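Local coordinates for phosphoglycerol transferase GacH (Streptococcus pyogenes MGAS5005, PDB 6DGM), which probably transfers sn-glycerol-1-phosphate onto streptococcal rhamnose polysaccharide, using the alkaline-phosphatase-like domain that makes up this C-terminal piece of a membrane protein, at residues 15-18 with 19-23; 313-316 with 317-321; 328-331 with 332-335; 353-356 with 357-360. All coordinates share one frame; numbering follows the deposited sequence.

Each contact joins residues on successive turns of one helix, contact 2 at the start of its helix. Contact 2, on helix 314-321, lies deepest, with its centre about 11 Å from that of the chain, against strands of the mixed sheet. Contact 3, on helix 328-339, is next in the chain and touches it, their centres about 10 Å apart. Contact 4, on helix 349-365, follows and packs on contact 3, as does contact 1, on the early helix 11-29; contacts 1 and 4 also meet. The chain's two ends are thus brought together as a helical layer on one flank of the alkaline-phosphatase-like domain, with contact 3 linking that layer to contact 2.

Contact 1: residues 15-18 with 19-23; sequences ASIA and QKYQK
Ile17 and Tyr21, one turn apart, meet on the buried side of the amphipathic helix 11-29. The CG2 branch of Ile17 reaches the rim of the ring, with Ile17 CG2 3.7 Å from Tyr21 CD2. That branch lies opposite the backbone N (CG1 takes the place beside it, chi1 -64°), which leans it forward along the helix toward the next turn. The same ring edge comes near Ile17 O, 3.2 Å from Tyr21 CD2, while Tyr21 N donates to that oxygen in the regular helical bond of 3.0 Å. Lys20 CG lies above one ring face, offset toward the rim. Tyrosine suits the place because its ring packs on Pro328 and Leu332 while its hydroxyl bonds Asp357 OD2 of helix 349-365. Ala18 is small enough to let His375 and Phe378 of the C-terminal loop pack on it. Its carbonyl is used twice: Gln22 N binds Ala18 O at 2.9 Å, and a water donates to Ala18 O at 3.0 Å and to Gln22 OE1 at 2.7 Å. The bend in Gln22 (chi2 68°) brings OE1 to this water; OE1 also bonds Thr377. Apolar and aromatic residues inward, with Ser16, Gln19 and Lys20 outward, are typical of an amphipathic helix packed on two neighbouring helices.

Contact 2: residues 313-316 with 317-321; sequences DFTA and ALFEH
From Asp313 to Glu320 the backbone bonds run in unbroken i to i+4 order, among them Ala317 N to Asp313 O at 3.0 Å and the nearly straight Phe319 N to Thr315 O at 2.9 Å (168° at the hydrogen). Thr315 and Phe319 form the side-chain part of this turn, lying alongside each other and pointing the same way. The methyl does the touching: Thr315 CG2 is 3.5 Å from Phe319 CE1. With OG1 beside the backbone N (chi1 -58°), CG2 faces the ring and the hydroxyl is left to bond Tyr43 OH. Thr315 O lies at the edge of the ring, in its plane, 3.1 Å from Phe319 CD1, a placement in which the weakly positive ring edge may suit the carbonyl oxygen. In the alkaline-phosphatase-type fold, with helices flanking a central mixed sheet, this short helix lies between sheet and outer helices. Ala317 and Leu318 face strands 290-297 and 263-269, where an alanine lets the helix come close, and Phe314 meets Tyr268 and Tyr293. On the side of helix 328-339, the small Ala316 packs against Thr334 and the Phe319 ring stacks on Tyr330. The extended Glu320 bonds His306, its side chain about 8 Å from the bound calcium.

Contact 3: residues 328-331 with 332-335; sequences PYYA and LLTE
Leu333, Ala331 and Leu332 are the residues most enclosed by this turn, and Leu333 is held by two tyrosines of the turn before. Its CD1 methyl lies over the face of Tyr329, 3.6 Å from the ring centroid and 14° off the normal, a CH-pi contact. The same methyl also meets Tyr330, with Leu333 CD1 3.4 Å from Tyr330 CD1. With CG beside the backbone N (chi1 -65°) and chi2 at 166°, CD1 reaches these rings; the branched leucine can still send its other methyl to Leu358. Tyr329 hangs its hydroxyl on Thr98 O. Leu332, whose N binds Pro328 O at 3.0 Å, packs its branches on Tyr21 and Ile361. Ala331 presents just a methyl to Ile28, letting helix 11-29 approach, and Ala331 O takes Glu335 N at 3.0 Å. Beside them Tyr330 O is gripped twice from opposite faces of its plane, by Thr334 OG1 at 2.7 Å and Thr334 N at 2.8 Å, which satisfies the buried hydroxyl within its own helix. Pro328 fits the first turn, where a backbone N-H would have no carbonyl of the helix to bond. Contacts with helices 11-29, 314-321 and 349-365 at once mark this as a buried helix at the centre of a helical layer.

Contact 4: residues 353-356 with 357-360; sequences AIQN and DLKN
Gln355 and Leu358 form part of the close-packed side of this turn in helix 349-365, lying side by side and pointing the same way. The amide oxygen rests against a methyl, Gln355 OE1 being 3.7 Å from Leu358 CD2. Glutamine suits the spot because its amide also has polar partners, Ala340 O for NE2 and Asn104 for OE1, while Leu358 packs against Leu333. Asn356 and Asn360 make the second close pairing. Asn360 ND2 donates to Asn356 O at 3.0 Å and Asn360 N to the same oxygen at 3.1 Å. The two donors come from opposite faces of the carbonyl plane, and the side-chain bond is the more bent, 141° at the hydrogen. The two amide planes stand 76° apart, and Asn8 bridges them, its ND2 to Asn356 OD1 and its OD1 to Asn360 ND2.

The Asn356 side chain, partly exposed, marks the boundary of this packed face: a water there donates at 2.7 Å to Asn356 OD1 and at 2.7 Å to OD1 of the buried Asp357. Beyond it the looser side holds Ala353, which is exposed, and the partly exposed Lys359, whose extended chain starts close to the helix, with Lys359 CG 3.2 Å from Gln355 O, before running outward. The other oxygen of Asp357 is bonded to Tyr21, with Lys20 a weak second partner. The asparagine amides are thus satisfied by a backbone carbonyl, Asn8 and a water, and hydroxyl, water and a weakly paired ammonium together probably favour a charged carboxylate at Asp357.

Contact 1: residues 15-18 with 19-23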
loop_
_atom_site.group_PDB
_atom_site.type_symbol
_atom_site.label_atom_id
_atom_site.label_comp_id
_atom_site.label_asym_id
_atom_site.label_seq_id
_atom_site.Cartn_x
_atom_site.Cartn_y
_atom_site.Cartn_z
ATOM N N ALA A 15 27.249 -1.690 10.353
ATOM C CA ALA A 15 27.417 -2.742 11.355
ATOM C C ALA A 15 26.693 -2.387 12.652
ATOM O O ALA A 15 26.041 -3.245 13.263
ATOM C CB ALA A 15 28.908 -3.006 11.602
ATOM N N SER A 16 26.793 -1.126 13.091
ATOM C CA SER A 16 26.130 -0.720 14.328
ATOM C C SER A 16 24.619 -0.842 14.202
ATOM O O SER A 16 23.937 -1.281 15.140
ATOM C CB SER A 16 26.496 0.724 14.683
ATOM O OG SER A 16 27.894 0.850 14.852
ATOM N N ILE A 17 24.078 -0.448 13.047
ATOM C CA ILE A 17 22.640 -0.538 12.819
ATOM C C ILE A 17 22.208 -1.990 12.808
ATOM O O ILE A 17 21.199 -2.360 13.423
ATOM C CB ILE A 17 22.262 0.169 11.503
ATOM C CG1 ILE A 17 22.562 1.660 11.595
ATOM C CG2 ILE A 17 20.796 -0.068 11.156
ATOM C CD1 ILE A 17 22.581 2.347 10.235
ATOM N N ALA A 18 22.974 -2.842 12.126
ATOM C CA ALA A 18 22.605 -4.249 12.037
ATOM C C ALA A 18 22.594 -4.902 13.415
ATOM O O ALA A 18 21.684 -5.677 13.729
ATOM C CB ALA A 18 23.569 -4.983 11.107
ATOM N N GLN A 19 23.594 -4.607 14.254
ATOM C CA GLN A 19 23.624 -5.209 15.586
ATOM C C GLN A 19 22.488 -4.666 16.447
ATOM O O GLN A 19 21.848 -5.413 17.192
ATOM C CB GLN A 19 24.987 -4.989 16.252
ATOM C CG GLN A 19 25.171 -5.835 17.508
ATOM C CD GLN A 19 26.614 -5.936 17.963
ATOM O OE1 GLN A 19 27.522 -5.389 17.333
ATOM N NE2 GLN A 19 26.834 -6.641 19.066
ATOM N N LYS A 20 22.207 -3.369 16.335
ATOM C CA LYS A 20 21.131 -2.759 17.112
ATOM C C LYS A 20 19.779 -3.397 16.799
ATOM O O LYS A 20 19.007 -3.728 17.708
ATOM C CB LYS A 20 21.086 -1.259 16.812
ATOM C CG LYS A 20 19.999 -0.510 17.546
ATOM C CD LYS A 20 20.028 0.968 17.205
ATOM C CE LYS A 20 18.886 1.704 17.879
ATOM N NZ LYS A 20 18.933 3.161 17.583
ATOM N N TYR A 21 19.467 -3.587 15.521
ATOM C CA TYR A 21 18.152 -4.134 15.166
ATOM C C TYR A 21 18.109 -5.650 15.256
ATOM O O TYR A 21 17.015 -6.218 15.366
ATOM C CB TYR A 21 17.674 -3.536 13.839
ATOM C CG TYR A 21 17.346 -2.087 14.067
ATOM C CD1 TYR A 21 16.196 -1.725 14.744
ATOM C CD2 TYR A 21 18.235 -1.084 13.699
ATOM C CE1 TYR A 21 15.910 -0.403 15.011
ATOM C CE2 TYR A 21 17.960 0.243 13.969
ATOM C CZ TYR A 21 16.791 0.574 14.623
ATOM O OH TYR A 21 16.498 1.888 14.900
ATOM N N GLN A 22 19.264 -6.316 15.284
ATOM C CA GLN A 22 19.271 -7.734 15.610
ATOM C C GLN A 22 18.741 -7.945 17.024
ATOM O O GLN A 22 17.898 -8.816 17.268
ATOM C CB GLN A 22 20.677 -8.307 15.463
ATOM C CG GLN A 22 20.724 -9.833 15.501
ATOM C CD GLN A 22 20.062 -10.464 14.282
ATOM O OE1 GLN A 22 20.441 -10.179 13.140
ATOM N NE2 GLN A 22 19.057 -11.311 14.519
ATOM N N LYS A 23 19.221 -7.136 17.974
ATOM C CA LYS A 23 18.764 -7.288 19.347
ATOM C C LYS A 23 17.306 -6.863 19.490
ATOM O O LYS A 23 16.537 -7.503 20.220
ATOM C CB LYS A 23 19.644 -6.490 20.303
ATOM C CG LYS A 23 19.300 -6.774 21.749
ATOM C CD LYS A 23 20.356 -6.269 22.710
ATOM C CE LYS A 23 20.013 -6.666 24.141
ATOM N NZ LYS A 23 21.058 -6.220 25.114
HETATM O O HOH W 1 21.268 -7.939 11.823
#

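Contact 2: residues 313-316 with 317-321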
loop_
_atom_site.group_PDB
_atom_site.type_symbol
_atom_site.label_atom_id
_atom_site.label_comp_id
_atom_site.label_asym_id
_atom_site.label_seq_id
_atom_site.Cartn_x
_atom_site.Cartn_y
_atom_site.Cartn_z
ATOM N N ASP A 313 4.914 2.104 5.522
ATOM C CA ASP A 313 4.739 1.523 6.838
ATOM C C ASP A 313 3.865 0.273 6.842
ATOM O O ASP A 313 3.729 -0.355 7.891
ATOM C CB ASP A 313 4.055 2.535 7.775
ATOM C CG ASP A 313 4.927 3.718 8.137
ATOM O OD1 ASP A 313 6.153 3.543 8.330
ATOM O OD2 ASP A 313 4.362 4.836 8.231
ATOM N N PHE A 314 3.238 -0.082 5.708
ATOM C CA PHE A 314 2.215 -1.118 5.754
ATOM C C PHE A 314 2.778 -2.460 6.205
ATOM O O PHE A 314 2.125 -3.173 6.969
ATOM C CB PHE A 314 1.521 -1.276 4.407
ATOM C CG PHE A 314 0.510 -0.191 4.098
ATOM C CD1 PHE A 314 -0.193 0.469 5.093
ATOM C CD2 PHE A 314 0.267 0.160 2.796
ATOM C CE1 PHE A 314 -1.117 1.467 4.766
ATOM C CE2 PHE A 314 -0.648 1.148 2.467
ATOM C CZ PHE A 314 -1.344 1.788 3.441
ATOM N N THR A 315 3.976 -2.832 5.743
ATOM C CA THR A 315 4.500 -4.150 6.097
ATOM C C THR A 315 4.766 -4.258 7.596
ATOM O O THR A 315 4.401 -5.249 8.226
ATOM C CB THR A 315 5.749 -4.495 5.290
ATOM O OG1 THR A 315 5.432 -4.437 3.905
ATOM C CG2 THR A 315 6.231 -5.934 5.608
ATOM N N ALA A 316 5.391 -3.251 8.192
ATOM C CA ALA A 316 5.572 -3.291 9.639
ATOM C C ALA A 316 4.228 -3.365 10.350
ATOM O O ALA A 316 4.071 -4.090 11.343
ATOM C CB ALA A 316 6.362 -2.079 10.107
ATOM N N ALA A 317 3.242 -2.619 9.854
ATOM C CA ALA A 317 1.927 -2.664 10.473
ATOM C C ALA A 317 1.272 -4.020 10.287
ATOM O O ALA A 317 0.525 -4.473 11.161
ATOM C CB ALA A 317 1.046 -1.557 9.918
ATOM N N LEU A 318 1.548 -4.679 9.160
ATOM C CA LEU A 318 1.005 -6.011 8.910
ATOM C C LEU A 318 1.593 -7.026 9.878
ATOM O O LEU A 318 0.875 -7.876 10.423
ATOM C CB LEU A 318 1.298 -6.416 7.460
ATOM C CG LEU A 318 1.125 -7.893 7.099
ATOM C CD1 LEU A 318 -0.360 -8.203 6.990
ATOM C CD2 LEU A 318 1.849 -8.257 5.824
ATOM N N PHE A 319 2.910 -6.978 10.078
ATOM C CA PHE A 319 3.521 -7.867 11.061
ATOM C C PHE A 319 2.923 -7.644 12.443
ATOM O O PHE A 319 2.648 -8.605 13.173
ATOM C CB PHE A 319 5.033 -7.649 11.110
ATOM C CG PHE A 319 5.808 -8.414 10.060
ATOM C CD1 PHE A 319 5.866 -7.971 8.751
ATOM C CD2 PHE A 319 6.498 -9.566 10.397
ATOM C CE1 PHE A 319 6.597 -8.675 7.796
ATOM C CE2 PHE A 319 7.211 -10.273 9.454
ATOM C CZ PHE A 319 7.264 -9.838 8.153
ATOM N N GLU A 320 2.725 -6.381 12.832
ATOM C CA GLU A 320 2.157 -6.114 14.149
ATOM C C GLU A 320 0.723 -6.624 14.238
ATOM O O GLU A 320 0.332 -7.253 15.233
ATOM C CB GLU A 320 2.206 -4.620 14.451
ATOM C CG GLU A 320 1.735 -4.289 15.848
ATOM C CD GLU A 320 1.519 -2.816 16.055
ATOM O OE1 GLU A 320 0.968 -2.148 15.138
ATOM O OE2 GLU A 320 1.900 -2.326 17.130
ATOM N N HIS A 321 -0.085 -6.346 13.212
ATOM C CA HIS A 321 -1.493 -6.729 13.252
ATOM C C HIS A 321 -1.646 -8.240 13.361
ATOM O O HIS A 321 -2.493 -8.733 14.112
ATOM C CB HIS A 321 -2.234 -6.195 12.013
ATOM C CG HIS A 321 -3.688 -6.525 12.007
ATOM N ND1 HIS A 321 -4.608 -5.821 12.753
ATOM C CD2 HIS A 321 -4.375 -7.512 11.389
ATOM C CE1 HIS A 321 -5.805 -6.362 12.593
ATOM N NE2 HIS A 321 -5.692 -7.385 11.764
#

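Contact 3: residues 328-331 with 332-335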
loop_
_atom_site.group_PDB
_atom_site.type_symbol
_atom_site.label_atom_id
_atom_site.label_comp_id
_atom_site.label_asym_id
_atom_site.label_seq_id
_atom_site.Cartn_x
_atom_site.Cartn_y
_atom_site.Cartn_z
ATOM N N PRO A 328 15.392 -8.219 11.683
ATOM C CA PRO A 328 15.963 -6.928 12.097
ATOM C C PRO A 328 15.496 -5.773 11.229
ATOM O O PRO A 328 15.160 -4.701 11.751
ATOM C CB PRO A 328 17.470 -7.179 11.986
ATOM C CG PRO A 328 17.618 -8.690 12.272
ATOM C CD PRO A 328 16.417 -9.279 11.567
ATOM N N TYR A 329 15.451 -5.970 9.907
ATOM C CA TYR A 329 14.903 -4.958 9.004
ATOM C C TYR A 329 13.497 -4.532 9.427
ATOM O O TYR A 329 13.216 -3.342 9.552
ATOM C CB TYR A 329 14.898 -5.515 7.574
ATOM C CG TYR A 329 14.418 -4.568 6.475
ATOM C CD1 TYR A 329 14.952 -3.291 6.344
ATOM C CD2 TYR A 329 13.468 -4.973 5.541
ATOM C CE1 TYR A 329 14.524 -2.435 5.332
ATOM C CE2 TYR A 329 13.040 -4.130 4.515
ATOM C CZ TYR A 329 13.572 -2.869 4.420
ATOM O OH TYR A 329 13.167 -2.034 3.404
ATOM N N TYR A 330 12.598 -5.495 9.668
ATOM C CA TYR A 330 11.233 -5.133 10.065
ATOM C C TYR A 330 11.137 -4.641 11.505
ATOM O O TYR A 330 10.178 -3.928 11.828
ATOM C CB TYR A 330 10.224 -6.256 9.734
ATOM C CG TYR A 330 10.022 -6.372 8.229
ATOM C CD1 TYR A 330 9.584 -5.289 7.485
ATOM C CD2 TYR A 330 10.303 -7.543 7.565
ATOM C CE1 TYR A 330 9.438 -5.379 6.105
ATOM C CE2 TYR A 330 10.148 -7.652 6.212
ATOM C CZ TYR A 330 9.724 -6.573 5.481
ATOM O OH TYR A 330 9.586 -6.715 4.123
ATOM N N ALA A 331 12.125 -4.952 12.359
ATOM C CA ALA A 331 12.215 -4.301 13.663
ATOM C C ALA A 331 12.496 -2.805 13.499
ATOM O O ALA A 331 11.838 -1.965 14.121
ATOM C CB ALA A 331 13.302 -4.965 14.520
ATOM N N LEU A 332 13.478 -2.455 12.668
ATOM C CA LEU A 332 13.709 -1.051 12.337
ATOM C C LEU A 332 12.447 -0.408 11.780
ATOM O O LEU A 332 12.064 0.695 12.184
ATOM C CB LEU A 332 14.847 -0.933 11.327
ATOM C CG LEU A 332 15.029 0.404 10.603
ATOM C CD1 LEU A 332 15.295 1.532 11.571
ATOM C CD2 LEU A 332 16.158 0.272 9.603
ATOM N N LEU A 333 11.785 -1.087 10.845
ATOM C CA LEU A 333 10.589 -0.514 10.235
ATOM C C LEU A 333 9.441 -0.415 11.233
ATOM O O LEU A 333 8.568 0.444 11.077
ATOM C CB LEU A 333 10.195 -1.307 8.992
ATOM C CG LEU A 333 11.225 -1.230 7.861
ATOM C CD1 LEU A 333 10.963 -2.285 6.812
ATOM C CD2 LEU A 333 11.208 0.158 7.243
ATOM N N THR A 334 9.429 -1.269 12.263
ATOM C CA THR A 334 8.450 -1.113 13.337
ATOM C C THR A 334 8.742 0.130 14.166
ATOM O O THR A 334 7.813 0.859 14.540
ATOM C CB THR A 334 8.438 -2.367 14.209
ATOM O OG1 THR A 334 8.076 -3.485 13.391
ATOM C CG2 THR A 334 7.427 -2.244 15.343
ATOM N N GLU A 335 10.025 0.393 14.444
ATOM C CA GLU A 335 10.406 1.643 15.104
ATOM C C GLU A 335 10.004 2.854 14.268
ATOM O O GLU A 335 9.526 3.859 14.807
ATOM C CB GLU A 335 11.910 1.651 15.370
ATOM C CG GLU A 335 12.314 0.718 16.489
ATOM C CD GLU A 335 11.963 1.287 17.854
ATOM O OE1 GLU A 335 12.700 2.171 18.341
ATOM O OE2 GLU A 335 10.944 0.856 18.427
#

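Contact 4: residues 353-356 with 357-360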
loop_
_atom_site.group_PDB
_atom_site.type_symbol
_atom_site.label_atom_id
_atom_site.label_comp_id
_atom_site.label_asym_id
_atom_site.label_seq_id
_atom_site.Cartn_x
_atom_site.Cartn_y
_atom_site.Cartn_z
ATOM N N ALA A 353 16.779 10.480 14.615
ATOM C CA ALA A 353 17.716 9.412 14.939
ATOM C C ALA A 353 17.310 8.119 14.254
ATOM O O ALA A 353 18.133 7.457 13.614
ATOM C CB ALA A 353 17.795 9.213 16.457
ATOM N N ILE A 354 16.026 7.765 14.345
ATOM C CA ILE A 354 15.538 6.555 13.700
ATOM C C ILE A 354 15.612 6.694 12.179
ATOM O O ILE A 354 15.950 5.738 11.472
ATOM C CB ILE A 354 14.126 6.227 14.214
ATOM C CG1 ILE A 354 14.158 5.909 15.715
ATOM C CG2 ILE A 354 13.508 5.073 13.411
ATOM C CD1 ILE A 354 12.778 5.840 16.343
ATOM N N GLN A 355 15.302 7.884 11.653
ATOM C CA GLN A 355 15.403 8.094 10.214
ATOM C C GLN A 355 16.840 7.969 9.735
ATOM O O GLN A 355 17.070 7.512 8.611
ATOM C CB GLN A 355 14.806 9.456 9.830
ATOM C CG GLN A 355 13.297 9.451 9.787
ATOM C CD GLN A 355 12.729 8.588 8.655
ATOM O OE1 GLN A 355 13.375 8.360 7.625
ATOM N NE2 GLN A 355 11.511 8.095 8.856
ATOM N N ASN A 356 17.819 8.351 10.571
ATOM C CA ASN A 356 19.207 8.164 10.173
ATOM C C ASN A 356 19.525 6.682 10.039
ATOM O O ASN A 356 20.223 6.274 9.103
ATOM C CB ASN A 356 20.164 8.851 11.133
ATOM C CG ASN A 356 21.603 8.656 10.725
ATOM O OD1 ASN A 356 22.275 7.772 11.233
ATOM N ND2 ASN A 356 22.076 9.475 9.792
ATOM N N ASP A 357 19.021 5.857 10.967
ATOM C CA ASP A 357 19.159 4.413 10.812
ATOM C C ASP A 357 18.559 3.967 9.481
ATOM O O ASP A 357 19.189 3.234 8.707
ATOM C CB ASP A 357 18.443 3.673 11.946
ATOM C CG ASP A 357 19.105 3.851 13.298
ATOM O OD1 ASP A 357 20.295 4.215 13.357
ATOM O OD2 ASP A 357 18.419 3.619 14.315
ATOM N N LEU A 358 17.321 4.398 9.208
ATOM C CA LEU A 358 16.638 3.993 7.982
ATOM C C LEU A 358 17.362 4.480 6.736
ATOM O O LEU A 358 17.522 3.718 5.775
ATOM C CB LEU A 358 15.194 4.489 8.013
ATOM C CG LEU A 358 14.385 4.180 6.759
ATOM C CD1 LEU A 358 14.279 2.687 6.536
ATOM C CD2 LEU A 358 12.993 4.806 6.838
ATOM N N LYS A 359 17.803 5.747 6.724
ATOM C CA LYS A 359 18.438 6.290 5.526
ATOM C C LYS A 359 19.720 5.536 5.186
ATOM O O LYS A 359 20.018 5.300 4.011
ATOM C CB LYS A 359 18.725 7.779 5.707
ATOM C CG LYS A 359 17.486 8.666 5.692
ATOM C CD LYS A 359 17.770 10.088 6.134
ATOM C CE LYS A 359 16.491 10.908 6.116
ATOM N NZ LYS A 359 16.673 12.279 6.640
ATOM N N ASN A 360 20.492 5.145 6.198
ATOM C CA ASN A 360 21.706 4.381 5.928
ATOM C C ASN A 360 21.381 3.032 5.298
ATOM O O ASN A 360 22.048 2.610 4.342
ATOM C CB ASN A 360 22.546 4.237 7.193
ATOM C CG ASN A 360 23.468 5.420 7.408
ATOM O OD1 ASN A 360 24.413 5.621 6.648
ATOM N ND2 ASN A 360 23.182 6.232 8.422
HETATM O O HOH W 2 22.472 5.316 12.231
#